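Local coordinates for protein 2'-5' RNA Ligase (Thermus thermophilus, PDB 1IUH) that belongs to the LigT-like family of the 2H phosphoesterase clan, folding as a compact alpha/beta protein built on antiparallel strands flanked by helices, at residues V7-E12 and L150-E155; F70-R75 and E96-L101. All coordinates share one frame; numbering follows the deposited sequence.

Contact 1: V7-E12 and L150-E155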
ATOM      1  N   VAL A   7       3.213   0.184  -3.956  1.00 19.87           N
ATOM      2  CA  VAL A   7       4.281  -0.661  -4.418  1.00 18.96           C
ATOM      3  C   VAL A   7       3.673  -2.060  -4.587  1.00 21.10           C
ATOM      4  O   VAL A   7       3.071  -2.589  -3.646  1.00 23.79           O
ATOM      5  CB  VAL A   7       5.397  -0.759  -3.385  1.00 16.08           C
ATOM      6  CG1 VAL A   7       6.322  -1.982  -3.704  1.00 15.05           C
ATOM      7  CG2 VAL A   7       6.136   0.468  -3.357  1.00 10.72           C
ATOM      8  N   PHE A   8       3.798  -2.642  -5.770  1.00 21.49           N
ATOM      9  CA  PHE A   8       3.349  -4.014  -5.980  1.00 21.65           C
ATOM     10  C   PHE A   8       4.556  -4.902  -5.696  1.00 23.93           C
ATOM     11  O   PHE A   8       5.710  -4.432  -5.643  1.00 24.97           O
ATOM     12  CB  PHE A   8       2.740  -4.216  -7.370  1.00 19.64           C
ATOM     13  CG  PHE A   8       1.349  -3.688  -7.453  1.00 17.82           C
ATOM     14  CD1 PHE A   8       1.092  -2.439  -8.029  1.00 16.22           C
ATOM     15  CD2 PHE A   8       0.313  -4.378  -6.820  1.00 15.70           C
ATOM     16  CE1 PHE A   8      -0.166  -1.871  -7.969  1.00 14.01           C
ATOM     17  CE2 PHE A   8      -0.933  -3.853  -6.739  1.00 15.19           C
ATOM     18  CZ  PHE A   8      -1.192  -2.564  -7.324  1.00 17.69           C
ATOM     19  N   LEU A   9       4.290  -6.179  -5.510  1.00 25.08           N
ATOM     20  CA  LEU A   9       5.296  -7.071  -5.020  1.00 26.10           C
ATOM     21  C   LEU A   9       5.716  -8.189  -5.930  1.00 27.83           C
ATOM     22  O   LEU A   9       4.950  -8.627  -6.803  1.00 29.31           O
ATOM     23  CB  LEU A   9       4.777  -7.607  -3.676  1.00 24.13           C
ATOM     24  CG  LEU A   9       4.189  -6.432  -2.882  1.00 24.83           C
ATOM     25  CD1 LEU A   9       3.144  -6.919  -1.882  1.00 24.26           C
ATOM     26  CD2 LEU A   9       5.266  -5.664  -2.177  1.00 23.16           C
ATOM     27  N   PRO A  10       6.959  -8.678  -5.745  1.00 28.53           N
ATOM     28  CA  PRO A  10       7.432  -9.766  -6.598  1.00 28.91           C
ATOM     29  C   PRO A  10       6.968 -11.146  -6.105  1.00 30.27           C
ATOM     30  O   PRO A  10       6.517 -11.335  -4.968  1.00 30.24           O
ATOM     31  CB  PRO A  10       8.940  -9.585  -6.566  1.00 26.05           C
ATOM     32  CG  PRO A  10       9.204  -9.200  -5.095  1.00 25.82           C
ATOM     33  CD  PRO A  10       8.007  -8.260  -4.779  1.00 28.14           C
ATOM     34  N   GLU A  11       7.079 -12.103  -6.994  1.00 32.22           N
ATOM     35  CA  GLU A  11       6.702 -13.460  -6.705  1.00 34.95           C
ATOM     36  C   GLU A  11       7.062 -14.034  -5.290  1.00 33.92           C
ATOM     37  O   GLU A  11       6.188 -14.502  -4.539  1.00 34.44           O
ATOM     38  CB  GLU A  11       7.260 -14.312  -7.863  1.00 36.88           C
ATOM     39  CG  GLU A  11       7.173 -15.804  -7.692  1.00 44.88           C
ATOM     40  CD  GLU A  11       6.726 -16.484  -8.980  1.00 50.14           C
ATOM     41  OE1 GLU A  11       7.230 -16.098 -10.073  1.00 51.98           O
ATOM     42  OE2 GLU A  11       5.864 -17.408  -8.906  1.00 53.61           O
ATOM     43  N   GLU A  12       8.320 -14.006  -4.888  1.00 33.37           N
ATOM     44  CA  GLU A  12       8.632 -14.610  -3.597  1.00 33.40           C
ATOM     45  C   GLU A  12       7.975 -13.934  -2.421  1.00 33.15           C
ATOM     46  O   GLU A  12       7.772 -14.571  -1.374  1.00 32.42           O
ATOM     47  CB  GLU A  12      10.127 -14.637  -3.371  1.00 33.50           C
ATOM     48  CG  GLU A  12      10.853 -14.189  -4.587  1.00 38.44           C
ATOM     49  CD  GLU A  12      10.942 -12.674  -4.753  1.00 37.12           C
ATOM     50  OE1 GLU A  12      11.573 -11.987  -3.926  1.00 36.03           O
ATOM     51  OE2 GLU A  12      10.395 -12.198  -5.755  1.00 38.08           O
ATOM     52  N   LEU A 150      12.283 -11.517   5.260  1.00 38.37           N
ATOM     53  CA  LEU A 150      12.475 -11.731   3.836  1.00 35.39           C
ATOM     54  C   LEU A 150      12.820 -10.383   3.177  1.00 33.78           C
ATOM     55  O   LEU A 150      12.020  -9.464   3.231  1.00 33.84           O
ATOM     56  CB  LEU A 150      11.209 -12.322   3.219  1.00 33.86           C
ATOM     57  CG  LEU A 150      11.106 -12.186   1.689  1.00 35.98           C
ATOM     58  CD1 LEU A 150      12.319 -12.860   1.033  1.00 33.95           C
ATOM     59  CD2 LEU A 150       9.798 -12.763   1.157  1.00 35.04           C
ATOM     60  N   GLU A 151      13.990 -10.290   2.538  1.00 31.32           N
ATOM     61  CA  GLU A 151      14.436  -9.052   1.895  1.00 28.95           C
ATOM     62  C   GLU A 151      14.123  -9.123   0.415  1.00 26.51           C
ATOM     63  O   GLU A 151      14.153 -10.168  -0.182  1.00 27.43           O
ATOM     64  CB  GLU A 151      15.959  -8.824   2.099  1.00 27.33           C
ATOM     65  CG  GLU A 151      16.427  -7.385   1.823  1.00 32.70           C
ATOM     66  CD  GLU A 151      17.985  -7.147   1.857  1.00 34.54           C
ATOM     67  OE1 GLU A 151      18.643  -7.246   2.916  1.00 34.37           O
ATOM     68  OE2 GLU A 151      18.562  -6.846   0.793  1.00 35.58           O
ATOM     69  N   TRP A 152      13.771  -8.012  -0.178  1.00 24.05           N
ATOM     70  CA  TRP A 152      13.536  -8.028  -1.600  1.00 22.63           C
ATOM     71  C   TRP A 152      13.881  -6.642  -2.135  1.00 23.01           C
ATOM     72  O   TRP A 152      13.929  -5.669  -1.377  1.00 25.20           O
ATOM     73  CB  TRP A 152      12.089  -8.420  -1.895  1.00 17.70           C
ATOM     74  CG  TRP A 152      11.132  -7.303  -1.994  1.00 18.58           C
ATOM     75  CD1 TRP A 152      10.703  -6.705  -3.144  1.00 16.23           C
ATOM     76  CD2 TRP A 152      10.306  -6.783  -0.944  1.00 17.90           C
ATOM     77  NE1 TRP A 152       9.656  -5.883  -2.881  1.00 15.46           N
ATOM     78  CE2 TRP A 152       9.381  -5.900  -1.549  1.00 16.91           C
ATOM     79  CE3 TRP A 152      10.254  -6.983   0.447  1.00 18.78           C
ATOM     80  CZ2 TRP A 152       8.401  -5.215  -0.821  1.00 18.07           C
ATOM     81  CZ3 TRP A 152       9.293  -6.314   1.180  1.00 18.34           C
ATOM     82  CH2 TRP A 152       8.370  -5.437   0.553  1.00 19.66           C
ATOM     83  N   PRO A 153      14.144  -6.536  -3.437  1.00 23.47           N
ATOM     84  CA  PRO A 153      14.494  -5.285  -4.145  1.00 22.78           C
ATOM     85  C   PRO A 153      13.293  -4.468  -4.573  1.00 22.38           C
ATOM     86  O   PRO A 153      12.531  -4.944  -5.392  1.00 24.50           O
ATOM     87  CB  PRO A 153      15.254  -5.794  -5.412  1.00 22.21           C
ATOM     88  CG  PRO A 153      15.760  -7.178  -4.998  1.00 22.97           C
ATOM     89  CD  PRO A 153      14.520  -7.709  -4.251  1.00 23.57           C
ATOM     90  N   VAL A 154      13.105  -3.247  -4.083  1.00 22.63           N
ATOM     91  CA  VAL A 154      11.955  -2.416  -4.563  1.00 21.69           C
ATOM     92  C   VAL A 154      12.481  -1.564  -5.706  1.00 21.27           C
ATOM     93  O   VAL A 154      13.344  -0.723  -5.481  1.00 20.94           O
ATOM     94  CB  VAL A 154      11.391  -1.479  -3.454  1.00 21.05           C
ATOM     95  CG1 VAL A 154      10.279  -0.648  -3.997  1.00 19.67           C
ATOM     96  CG2 VAL A 154      10.902  -2.305  -2.246  1.00 20.03           C
ATOM     97  N   GLU A 155      11.964  -1.798  -6.917  1.00 22.29           N
ATOM     98  CA  GLU A 155      12.389  -1.121  -8.147  1.00 21.86           C
ATOM     99  C   GLU A 155      11.458  -0.083  -8.707  1.00 22.38           C
ATOM    100  O   GLU A 155      11.784   0.564  -9.707  1.00 21.63           O
ATOM    101  CB  GLU A 155      12.589  -2.125  -9.239  1.00 22.71           C
ATOM    102  CG  GLU A 155      12.972  -3.407  -8.699  1.00 27.30           C
ATOM    103  CD  GLU A 155      14.387  -3.732  -9.009  1.00 30.51           C
ATOM    104  OE1 GLU A 155      15.209  -2.773  -9.004  1.00 31.62           O
ATOM    105  OE2 GLU A 155      14.663  -4.949  -9.249  1.00 32.47           O
TER
HETATM  106  O   HOH W   1       8.475  -4.064  -4.787  1.00 19.73           O
HETATM  107  O   HOH W   2      13.675 -11.303  -2.381  1.00 20.79           O
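Leu150 meets the start of helix 11-21 where its CD2 methyl lies 3.7 Å from the carbonyl oxygen Glu12 O. The side chain also rests on Val13 and Ala16 of that helix. One residue further, Glu151 O is linked to Glu12 OE1 through a water that donates to both, although its short distance to Glu151 O makes that half of the bridge doubtful. Trp152 has the largest share of the buried surface. The Pro10 ring crosses the indole at about a right angle, with Pro10 CG 3.5 Å from Trp152 CD1 and Pro10 CD equally close to Trp152 NE1. Leu9 crosses the indole obliquely at its six-membered part, its CD2 3.4 Å from Trp152 CZ2. A second water sits in the indole plane, accepts from Trp152 NE1 at 2.9 Å and donates to Phe8 O, so the buried indole N-H is satisfied through solvent. Within its own strand, Val154 CG2 lies 3.6 Å above the indole plane, toward the rim, while its CG1 meets Val7 CG1 at 4.2 Å. Strand 150-164 pairs antiparallel with strand 2-8 elsewhere; here Pro10 occupies the N-cap position just before helix 11-21, and the loop leading from strand 2-8 into that helix packs against strand 150-164 in the antiparallel sheet of the LigT-like alpha/beta fold.

Contact 2: F70-R75 and E96-L101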
ATOM      1  N   PHE A  70      15.684   0.345  -3.800  1.00 24.53           N
ATOM      2  CA  PHE A  70      16.208   0.141  -2.449  1.00 24.29           C
ATOM      3  C   PHE A  70      15.705  -1.226  -1.935  1.00 26.50           C
ATOM      4  O   PHE A  70      14.716  -1.726  -2.460  1.00 27.50           O
ATOM      5  CB  PHE A  70      15.709   1.275  -1.556  1.00 17.87           C
ATOM      6  CG  PHE A  70      14.201   1.403  -1.512  1.00 15.93           C
ATOM      7  CD1 PHE A  70      13.459   0.617  -0.648  1.00 10.86           C
ATOM      8  CD2 PHE A  70      13.521   2.359  -2.345  1.00 13.46           C
ATOM      9  CE1 PHE A  70      12.031   0.764  -0.572  1.00 11.75           C
ATOM     10  CE2 PHE A  70      12.096   2.523  -2.286  1.00 12.18           C
ATOM     11  CZ  PHE A  70      11.347   1.704  -1.369  1.00 11.48           C
ATOM     12  N   ARG A  71      16.366  -1.818  -0.938  1.00 28.37           N
ATOM     13  CA  ARG A  71      15.906  -3.104  -0.407  1.00 30.03           C
ATOM     14  C   ARG A  71      14.910  -2.913   0.723  1.00 30.82           C
ATOM     15  O   ARG A  71      15.083  -2.010   1.558  1.00 30.73           O
ATOM     16  CB  ARG A  71      17.066  -3.921   0.145  1.00 33.48           C
ATOM     17  CG  ARG A  71      17.674  -4.916  -0.829  1.00 37.67           C
ATOM     18  CD  ARG A  71      18.869  -4.375  -1.608  1.00 41.53           C
ATOM     19  NE  ARG A  71      20.184  -4.759  -1.098  1.00 43.47           N
ATOM     20  CZ  ARG A  71      20.705  -4.289   0.026  1.00 45.21           C
ATOM     21  NH1 ARG A  71      20.022  -3.431   0.754  1.00 46.09           N
ATOM     22  NH2 ARG A  71      21.909  -4.663   0.410  1.00 46.29           N
ATOM     23  N   ALA A  72      13.852  -3.733   0.733  1.00 29.83           N
ATOM     24  CA  ALA A  72      12.855  -3.711   1.797  1.00 28.23           C
ATOM     25  C   ALA A  72      12.937  -5.113   2.421  1.00 30.48           C
ATOM     26  O   ALA A  72      13.412  -6.092   1.790  1.00 29.24           O
ATOM     27  CB  ALA A  72      11.462  -3.491   1.260  1.00 25.95           C
ATOM     28  N   ARG A  73      12.461  -5.187   3.662  1.00 31.21           N
ATOM     29  CA  ARG A  73      12.431  -6.399   4.442  1.00 30.98           C
ATOM     30  C   ARG A  73      10.988  -6.522   4.939  1.00 30.58           C
ATOM     31  O   ARG A  73      10.343  -5.546   5.330  1.00 27.45           O
ATOM     32  CB  ARG A  73      13.415  -6.244   5.577  1.00 33.10           C
ATOM     33  CG  ARG A  73      13.432  -7.336   6.556  1.00 39.59           C
ATOM     34  CD  ARG A  73      14.879  -7.781   6.852  1.00 45.53           C
ATOM     35  NE  ARG A  73      15.053  -9.230   6.625  1.00 50.68           N
ATOM     36  CZ  ARG A  73      16.167  -9.775   6.132  1.00 53.95           C
ATOM     37  NH1 ARG A  73      17.207  -8.989   5.832  1.00 54.77           N
ATOM     38  NH2 ARG A  73      16.228 -11.089   5.880  1.00 55.64           N
ATOM     39  N   LEU A  74      10.466  -7.734   4.839  1.00 31.18           N
ATOM     40  CA  LEU A  74       9.125  -8.058   5.301  1.00 31.98           C
ATOM     41  C   LEU A  74       9.432  -8.443   6.743  1.00 32.72           C
ATOM     42  O   LEU A  74      10.403  -9.142   7.000  1.00 32.20           O
ATOM     43  CB  LEU A  74       8.603  -9.234   4.492  1.00 31.45           C
ATOM     44  CG  LEU A  74       7.118  -9.336   4.209  1.00 29.50           C
ATOM     45  CD1 LEU A  74       6.602  -8.048   3.696  1.00 29.35           C
ATOM     46  CD2 LEU A  74       6.901 -10.414   3.206  1.00 28.67           C
ATOM     47  N   ARG A  75       8.651  -7.977   7.702  1.00 35.07           N
ATOM     48  CA  ARG A  75       9.033  -8.301   9.061  1.00 37.99           C
ATOM     49  C   ARG A  75       7.896  -8.368  10.084  1.00 37.85           C
ATOM     50  O   ARG A  75       7.559  -7.358  10.686  1.00 39.41           O
ATOM     51  CB  ARG A  75      10.082  -7.256   9.464  1.00 41.68           C
ATOM     52  CG  ARG A  75      10.921  -7.609  10.648  1.00 46.90           C
ATOM     53  CD  ARG A  75      12.126  -6.682  10.739  1.00 51.16           C
ATOM     54  NE  ARG A  75      12.784  -6.836  12.042  1.00 53.44           N
ATOM     55  CZ  ARG A  75      12.358  -6.270  13.169  1.00 52.83           C
ATOM     56  NH1 ARG A  75      11.281  -5.487  13.161  1.00 51.91           N
ATOM     57  NH2 ARG A  75      12.990  -6.529  14.312  1.00 53.54           N
ATOM     58  N   GLU A  96      13.776   2.734   4.704  1.00 27.75           N
ATOM     59  CA  GLU A  96      13.822   4.185   4.571  1.00 29.74           C
ATOM     60  C   GLU A  96      13.118   4.654   3.270  1.00 28.79           C
ATOM     61  O   GLU A  96      12.394   5.681   3.241  1.00 27.45           O
ATOM     62  CB  GLU A  96      15.268   4.605   4.478  1.00 32.83           C
ATOM     63  CG  GLU A  96      15.727   5.372   5.674  1.00 40.09           C
ATOM     64  CD  GLU A  96      14.938   6.637   5.874  1.00 42.43           C
ATOM     65  OE1 GLU A  96      14.117   6.684   6.845  1.00 44.19           O
ATOM     66  OE2 GLU A  96      15.143   7.570   5.045  1.00 43.80           O
ATOM     67  N   GLY A  97      13.394   3.888   2.210  1.00 26.80           N
ATOM     68  CA  GLY A  97      12.863   4.158   0.894  1.00 26.18           C
ATOM     69  C   GLY A  97      11.358   4.342   0.857  1.00 25.76           C
ATOM     70  O   GLY A  97      10.911   5.228   0.107  1.00 25.40           O
ATOM     71  N   PHE A  98      10.594   3.536   1.618  1.00 22.80           N
ATOM     72  CA  PHE A  98       9.151   3.705   1.630  1.00 22.51           C
ATOM     73  C   PHE A  98       8.830   5.050   2.212  1.00 23.54           C
ATOM     74  O   PHE A  98       7.955   5.756   1.706  1.00 24.77           O
ATOM     75  CB  PHE A  98       8.406   2.662   2.481  1.00 20.49           C
ATOM     76  CG  PHE A  98       8.524   1.270   1.979  1.00 18.48           C
ATOM     77  CD1 PHE A  98       8.902   0.242   2.858  1.00 15.97           C
ATOM     78  CD2 PHE A  98       8.295   0.969   0.607  1.00 17.14           C
ATOM     79  CE1 PHE A  98       9.053  -1.081   2.381  1.00 17.01           C
ATOM     80  CE2 PHE A  98       8.448  -0.358   0.115  1.00 17.78           C
ATOM     81  CZ  PHE A  98       8.827  -1.395   1.006  1.00 15.40           C
ATOM     82  N   LEU A  99       9.525   5.413   3.279  1.00 24.79           N
ATOM     83  CA  LEU A  99       9.228   6.680   3.923  1.00 24.70           C
ATOM     84  C   LEU A  99       9.620   7.803   2.994  1.00 22.94           C
ATOM     85  O   LEU A  99       8.868   8.751   2.862  1.00 22.88           O
ATOM     86  CB  LEU A  99       9.946   6.824   5.276  1.00 27.58           C
ATOM     87  CG  LEU A  99       9.846   5.863   6.504  1.00 31.41           C
ATOM     88  CD1 LEU A  99       8.671   4.879   6.453  1.00 32.39           C
ATOM     89  CD2 LEU A  99      11.148   5.063   6.620  1.00 31.57           C
ATOM     90  N   ARG A 100      10.773   7.701   2.336  1.00 21.28           N
ATOM     91  CA  ARG A 100      11.202   8.761   1.392  1.00 20.34           C
ATOM     92  C   ARG A 100      10.171   8.939   0.233  1.00 19.41           C
ATOM     93  O   ARG A 100       9.739  10.061  -0.092  1.00 19.03           O
ATOM     94  CB  ARG A 100      12.627   8.499   0.835  1.00 19.74           C
ATOM     95  CG  ARG A 100      13.759   8.622   1.871  1.00 20.11           C
ATOM     96  CD  ARG A 100      15.111   8.199   1.316  1.00 20.38           C
ATOM     97  NE  ARG A 100      15.599   9.076   0.252  1.00 23.59           N
ATOM     98  CZ  ARG A 100      16.141  10.300   0.423  1.00 26.32           C
ATOM     99  NH1 ARG A 100      16.314  10.837   1.627  1.00 26.32           N
ATOM    100  NH2 ARG A 100      16.454  11.047  -0.627  1.00 25.83           N
ATOM    101  N   LEU A 101       9.725   7.852  -0.366  1.00 18.12           N
ATOM    102  CA  LEU A 101       8.702   8.031  -1.407  1.00 19.44           C
ATOM    103  C   LEU A 101       7.384   8.601  -0.830  1.00 19.93           C
ATOM    104  O   LEU A 101       6.725   9.423  -1.450  1.00 21.46           O
ATOM    105  CB  LEU A 101       8.418   6.709  -2.141  1.00 18.05           C
ATOM    106  CG  LEU A 101       9.582   6.174  -2.980  1.00 17.50           C
ATOM    107  CD1 LEU A 101       9.164   4.813  -3.616  1.00 18.45           C
ATOM    108  CD2 LEU A 101       9.986   7.207  -4.029  1.00 15.64           C
TER
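Phe70 presents a face to Gly97 and an edge to Phe98, and these two approaches define the contact. Over the face, Gly97 CA stands 3.5 Å from the Phe70 ring centroid and only 6° off the ring normal, a CH-pi contact aimed at the middle of the ring. Because Gly97 has no side chain, the aromatic ring can lie directly on the helix backbone, with Phe70 CZ 3.5 Å from Gly97 C.

The edge of the same ring points at the face of Phe98 in a T-shaped pair, with centroids 5.3 Å apart and planes at 85°. Phe70 CE1 stands 3.8 Å above the Phe98 plane, displaced toward the rim. Helix 96-113 follows the antiparallel hairpin of strands 70-80 and 88-94 and packs across the first of them, the axis of segment 96-101 passing 8.6 Å from that of segment 70-75, a helix-on-sheet arrangement of the alpha/beta fold. Phe98 also touches Val154 of strand 150-164 and Leu40 and Leu42 of strand 39-47.

Ala72, two residues along the strand from Phe70, sets its CB 3.4 Å from Phe98 CZ in an oblique approach to the ring, so both residues of the strand bear on the same phenyl group. On the rim of Phe70, nearly in its plane, Leu101 CD1 lies 4.0 Å from Phe70 CE2, one helical turn beyond Gly97.

Overall arrangement
Both contacts reach one antiparallel sheet through neighbouring strands, 150-164 in contact 1 and 70-80 in contact 2, and they are joined directly by backbone pairing: Val154 N to Phe70 O and Trp152 N to Ala72 O are probable hydrogen bonds. Along the chain, contact 2 is nested inside the long loop that contact 1 closes, and their centres lie about 10 Å apart. Contact 2 is the more buried and wholly apolar, a strand against a helix with aromatic rings and a bare glycine. Contact 1 is only partly buried: it mixes aliphatic and indole packing with a water that bridges Trp152 NE1 and Phe8 O, and runs out to an exposed glutamate at the helix start.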